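Local coordinates for enoyl-[acyl-carrier-protein] reductase [FMN] (Thermotoga maritima, PDB 5GVJ) that probably reduces enoyl-[acyl-carrier-protein] with NADH by way of an FMN cofactor, the reductive closing step of the fatty-acid elongation cycle, at residues 122-125 with 126-130; 286-289 with 290-294. The protein carries 1 engineered substitution. All coordinates share one frame; numbering follows the deposited sequence.

Contact 1: 122-125 with 126-130; sequences DSLA and RMVER
L124 and M127 meet through their methyl ends on helix 122-130, the helix of the beta-alpha-beta unit that joins strands 114-119 and 136-139 of the TIM barrel. M127 CG stands anti to the carbonyl carbon (chi1 -65°), and a bend at chi3 (-75°) folds the thioether back over the preceding turn. M127 CE thereby reaches L124 CD1 at 3.6 Å, the side chains crossing at about a right angle, and presses on L124 CA at 3.4 Å. A serine in place of M127 would probably leave this flank of L124 without its apolar cover. L124 CD1 also touches V128 CG1 at 3.8 Å; apolar residues suit both places, L124 packing on V119 and V128 on P117 and P101. A125, small and buried, fits against V119 and V159. D122 and R126, opposite charges one turn apart, form a salt bridge whose exact geometry is doubtful; the R126 chain bends at chi3 and lays one guanidinium face over D122 O, about 3.9 Å from its plane. D122 OD1 also bonds S162 OG. In the dimer D122 packs on I217 and S123 on R218, both of the second subunit. E129 OE1 takes the backbone N-H groups of N164 and I165. V128 CG2 lies 3.2 Å from A125 O.

Contact 2: 286-289 with 290-294; sequences EIKP and VKQII
I293 holds CG1 anti to the carbonyl carbon (chi1 -67°), which swings I293 CG1 to within 3.6 Å of K288 CB across the start of helix 290-309, while K288 chi1 (-64°) sends the rest of the lysine chain along I293. With P289 as N-cap, this is the N'-N4 spacing of a hydrophobic staple, made here with the methylenes of a lysine. The extended K288 chain crosses I293 at a slant, K288 CD lying 4.1 Å from I293 CG1, and carries NZ on to a salt bridge with D296; lysine thus serves both an apolar neighbour and a charge. I293, branched and buried, also packs on R195 and F196 of helix 193-197. Proline suits the N-cap because its ring restricts the backbone and an N-cap needs no N-H for the helix. It brings no polar side chain to cap the first turn. E201 OE1 accepts the N-H of V290, the first residue of the helix. P289 CD runs alongside Q292, 4.1 Å from Q292 CB, the two side chains pointing the same way. The first helical bond closes the turn, I293 N reaching P289 O at 2.9 Å, and I293 CD1, extended by chi2 (172°), ends 3.8 Å from K288 O.

Contact 1 comes first along the chain and closes well before contact 2 opens. Their centres lie 34 Å apart, on opposite sides of the chain's centre, and their nearest atoms stay about 26 Å apart. They share no helix: contact 1 lies within helix 122-130, which in chain order connects neighbouring strands 114-119 and 136-139 of the parallel barrel sheet, whereas contact 2 begins helix 290-309, the last helix of the chain, which follows a loop. Neither side chain touches the FMN-binding residue nearest to hand: that of L124 is about 10 Å from that of E139, and the I293 side chain about 10 Å from that of T194. This chain holds no FMN.

Contact 1: 122-125 with 126-130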
loop_
_atom_site.group_PDB
_atom_site.type_symbol
_atom_site.label_atom_id
_atom_site.label_comp_id
_atom_site.label_asym_id
_atom_site.label_seq_id
_atom_site.Cartn_x
_atom_site.Cartn_y
_atom_site.Cartn_z
ATOM N N ASP A 122 -0.078 12.769 7.211
ATOM C CA ASP A 122 1.145 13.104 7.912
ATOM C C ASP A 122 0.942 14.303 8.835
ATOM O O ASP A 122 1.462 14.335 9.958
ATOM C CB ASP A 122 2.214 13.393 6.862
ATOM C CG ASP A 122 3.532 13.701 7.464
ATOM O OD1 ASP A 122 3.931 12.981 8.401
ATOM O OD2 ASP A 122 4.180 14.659 6.993
ATOM N N SER A 123 0.192 15.303 8.372
ATOM C CA SER A 123 -0.015 16.507 9.168
ATOM C C SER A 123 -0.826 16.200 10.423
ATOM O O SER A 123 -0.485 16.656 11.519
ATOM C CB SER A 123 -0.710 17.577 8.328
ATOM O OG SER A 123 -1.953 17.091 7.849
ATOM N N LEU A 124 -1.905 15.423 10.286
ATOM C CA LEU A 124 -2.694 15.087 11.469
ATOM C C LEU A 124 -1.859 14.309 12.474
ATOM O O LEU A 124 -1.933 14.567 13.682
ATOM C CB LEU A 124 -3.953 14.301 11.089
ATOM C CG LEU A 124 -4.857 13.934 12.272
ATOM C CD1 LEU A 124 -5.282 15.179 13.048
ATOM C CD2 LEU A 124 -6.091 13.137 11.844
ATOM N N ALA A 125 -1.043 13.364 11.995
ATOM C CA ALA A 125 -0.176 12.617 12.901
ATOM C C ALA A 125 0.696 13.554 13.724
ATOM O O ALA A 125 0.781 13.424 14.951
ATOM C CB ALA A 125 0.689 11.626 12.120
ATOM N N ARG A 126 1.363 14.507 13.073
ATOM C CA ARG A 126 2.207 15.420 13.836
ATOM C C ARG A 126 1.386 16.261 14.808
ATOM O O ARG A 126 1.834 16.540 15.923
ATOM C CB ARG A 126 3.015 16.324 12.910
ATOM C CG ARG A 126 3.928 15.602 11.969
ATOM C CD ARG A 126 4.864 16.617 11.361
ATOM N NE ARG A 126 4.172 17.338 10.305
ATOM C CZ ARG A 126 4.198 16.995 9.024
ATOM N NH1 ARG A 126 4.930 15.960 8.632
ATOM N NH2 ARG A 126 3.516 17.712 8.135
ATOM N N MET A 127 0.181 16.666 14.404
ATOM C CA MET A 127 -0.674 17.453 15.291
ATOM C C MET A 127 -1.041 16.677 16.553
ATOM O O MET A 127 -0.951 17.205 17.670
ATOM C CB MET A 127 -1.933 17.888 14.543
ATOM C CG MET A 127 -1.652 18.843 13.379
ATOM S SD MET A 127 -3.147 19.609 12.710
ATOM C CE MET A 127 -3.907 18.298 11.775
ATOM N N VAL A 128 -1.460 15.417 16.404
ATOM C CA VAL A 128 -1.904 14.678 17.584
ATOM C C VAL A 128 -0.715 14.283 18.456
ATOM O O VAL A 128 -0.835 14.228 19.688
ATOM C CB VAL A 128 -2.762 13.459 17.186
ATOM C CG1 VAL A 128 -4.000 13.900 16.408
ATOM C CG2 VAL A 128 -1.961 12.472 16.373
ATOM N N GLU A 129 0.458 14.038 17.855
ATOM C CA GLU A 129 1.664 13.877 18.666
ATOM C C GLU A 129 1.886 15.098 19.552
ATOM O O GLU A 129 2.124 14.968 20.760
ATOM C CB GLU A 129 2.902 13.640 17.794
ATOM C CG GLU A 129 4.143 13.418 18.649
ATOM C CD GLU A 129 5.409 13.150 17.865
ATOM O OE1 GLU A 129 6.185 12.257 18.266
ATOM O OE2 GLU A 129 5.636 13.839 16.863
ATOM N N ARG A 130 1.813 16.295 18.959
ATOM C CA ARG A 130 2.015 17.532 19.715
ATOM C C ARG A 130 1.027 17.640 20.870
ATOM O O ARG A 130 1.389 18.063 21.975
ATOM C CB ARG A 130 1.868 18.736 18.782
ATOM C CG ARG A 130 3.160 19.463 18.451
ATOM C CD ARG A 130 2.920 20.674 17.536
ATOM N NE ARG A 130 2.974 20.323 16.114
ATOM C CZ ARG A 130 1.947 20.428 15.269
ATOM N NH1 ARG A 130 0.771 20.893 15.693
ATOM N NH2 ARG A 130 2.095 20.070 13.996
#

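Contact 2: 286-289 with 290-294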
loop_
_atom_site.group_PDB
_atom_site.type_symbol
_atom_site.label_atom_id
_atom_site.label_comp_id
_atom_site.label_asym_id
_atom_site.label_seq_id
_atom_site.Cartn_x
_atom_site.Cartn_y
_atom_site.Cartn_z
ATOM N N GLU A 286 -10.209 -18.327 4.509
ATOM C CA GLU A 286 -10.971 -19.172 5.417
ATOM C C GLU A 286 -11.138 -18.452 6.744
ATOM O O GLU A 286 -10.356 -17.563 7.099
ATOM C CB GLU A 286 -10.313 -20.540 5.620
ATOM C CG GLU A 286 -8.907 -20.495 6.145
ATOM C CD GLU A 286 -8.362 -21.880 6.443
ATOM O OE1 GLU A 286 -9.039 -22.644 7.160
ATOM O OE2 GLU A 286 -7.264 -22.210 5.952
ATOM N N ILE A 287 -12.186 -18.839 7.456
ATOM C CA ILE A 287 -12.466 -18.303 8.783
ATOM C C ILE A 287 -11.642 -19.091 9.794
ATOM O O ILE A 287 -11.739 -20.322 9.867
ATOM C CB ILE A 287 -13.964 -18.379 9.101
ATOM C CG1 ILE A 287 -14.780 -17.678 8.011
ATOM C CG2 ILE A 287 -14.256 -17.794 10.470
ATOM C CD1 ILE A 287 -14.393 -16.223 7.770
ATOM N N LYS A 288 -10.816 -18.388 10.565
ATOM C CA LYS A 288 -9.950 -19.049 11.522
ATOM C C LYS A 288 -10.301 -18.654 12.954
ATOM O O LYS A 288 -10.822 -17.563 13.199
ATOM C CB LYS A 288 -8.474 -18.698 11.298
ATOM C CG LYS A 288 -7.852 -19.130 9.983
ATOM C CD LYS A 288 -6.394 -18.639 9.994
ATOM C CE LYS A 288 -5.699 -18.799 8.659
ATOM N NZ LYS A 288 -4.288 -18.325 8.765
ATOM N N PRO A 289 -9.993 -19.509 13.923
ATOM C CA PRO A 289 -10.010 -19.068 15.318
ATOM C C PRO A 289 -9.038 -17.921 15.526
ATOM O O PRO A 289 -7.975 -17.860 14.905
ATOM C CB PRO A 289 -9.560 -20.314 16.090
ATOM C CG PRO A 289 -9.878 -21.457 15.186
ATOM C CD PRO A 289 -9.606 -20.925 13.801
ATOM N N VAL A 290 -9.423 -17.013 16.424
ATOM C CA VAL A 290 -8.563 -15.895 16.807
ATOM C C VAL A 290 -7.192 -16.392 17.245
ATOM O O VAL A 290 -6.161 -15.837 16.850
ATOM C CB VAL A 290 -9.256 -15.059 17.902
ATOM C CG1 VAL A 290 -8.243 -14.202 18.679
ATOM C CG2 VAL A 290 -10.326 -14.177 17.265
ATOM N N LYS A 291 -7.154 -17.467 18.037
ATOM C CA LYS A 291 -5.873 -17.991 18.509
ATOM C C LYS A 291 -4.984 -18.418 17.346
ATOM O O LYS A 291 -3.778 -18.129 17.336
ATOM C CB LYS A 291 -6.103 -19.170 19.457
ATOM C CG LYS A 291 -5.078 -19.261 20.582
ATOM C CD LYS A 291 -5.490 -18.374 21.767
ATOM C CE LYS A 291 -4.278 -17.917 22.585
ATOM N NZ LYS A 291 -3.333 -17.034 21.774
ATOM N N GLN A 292 -5.558 -19.114 16.363
ATOM C CA GLN A 292 -4.774 -19.548 15.213
ATOM C C GLN A 292 -4.301 -18.359 14.385
ATOM O O GLN A 292 -3.158 -18.342 13.912
ATOM C CB GLN A 292 -5.603 -20.490 14.344
ATOM C CG GLN A 292 -4.785 -21.213 13.285
ATOM C CD GLN A 292 -3.718 -22.109 13.914
ATOM O OE1 GLN A 292 -2.539 -22.021 13.574
ATOM N NE2 GLN A 292 -4.129 -22.954 14.855
ATOM N N ILE A 293 -5.180 -17.373 14.173
ATOM C CA ILE A 293 -4.788 -16.166 13.437
ATOM C C ILE A 293 -3.511 -15.576 14.021
ATOM O O ILE A 293 -2.551 -15.283 13.299
ATOM C CB ILE A 293 -5.924 -15.130 13.448
ATOM C CG1 ILE A 293 -7.120 -15.635 12.638
ATOM C CG2 ILE A 293 -5.418 -13.755 12.931
ATOM C CD1 ILE A 293 -8.377 -14.739 12.770
ATOM N N ILE A 294 -3.482 -15.392 15.339
ATOM C CA ILE A 294 -2.319 -14.769 15.962
ATOM C C ILE A 294 -1.103 -15.685 15.878
ATOM O O ILE A 294 0.020 -15.219 15.658
ATOM C CB ILE A 294 -2.650 -14.368 17.415
ATOM C CG1 ILE A 294 -3.723 -13.273 17.420
ATOM C CG2 ILE A 294 -1.379 -13.905 18.164
ATOM C CD1 ILE A 294 -4.273 -12.926 18.784
#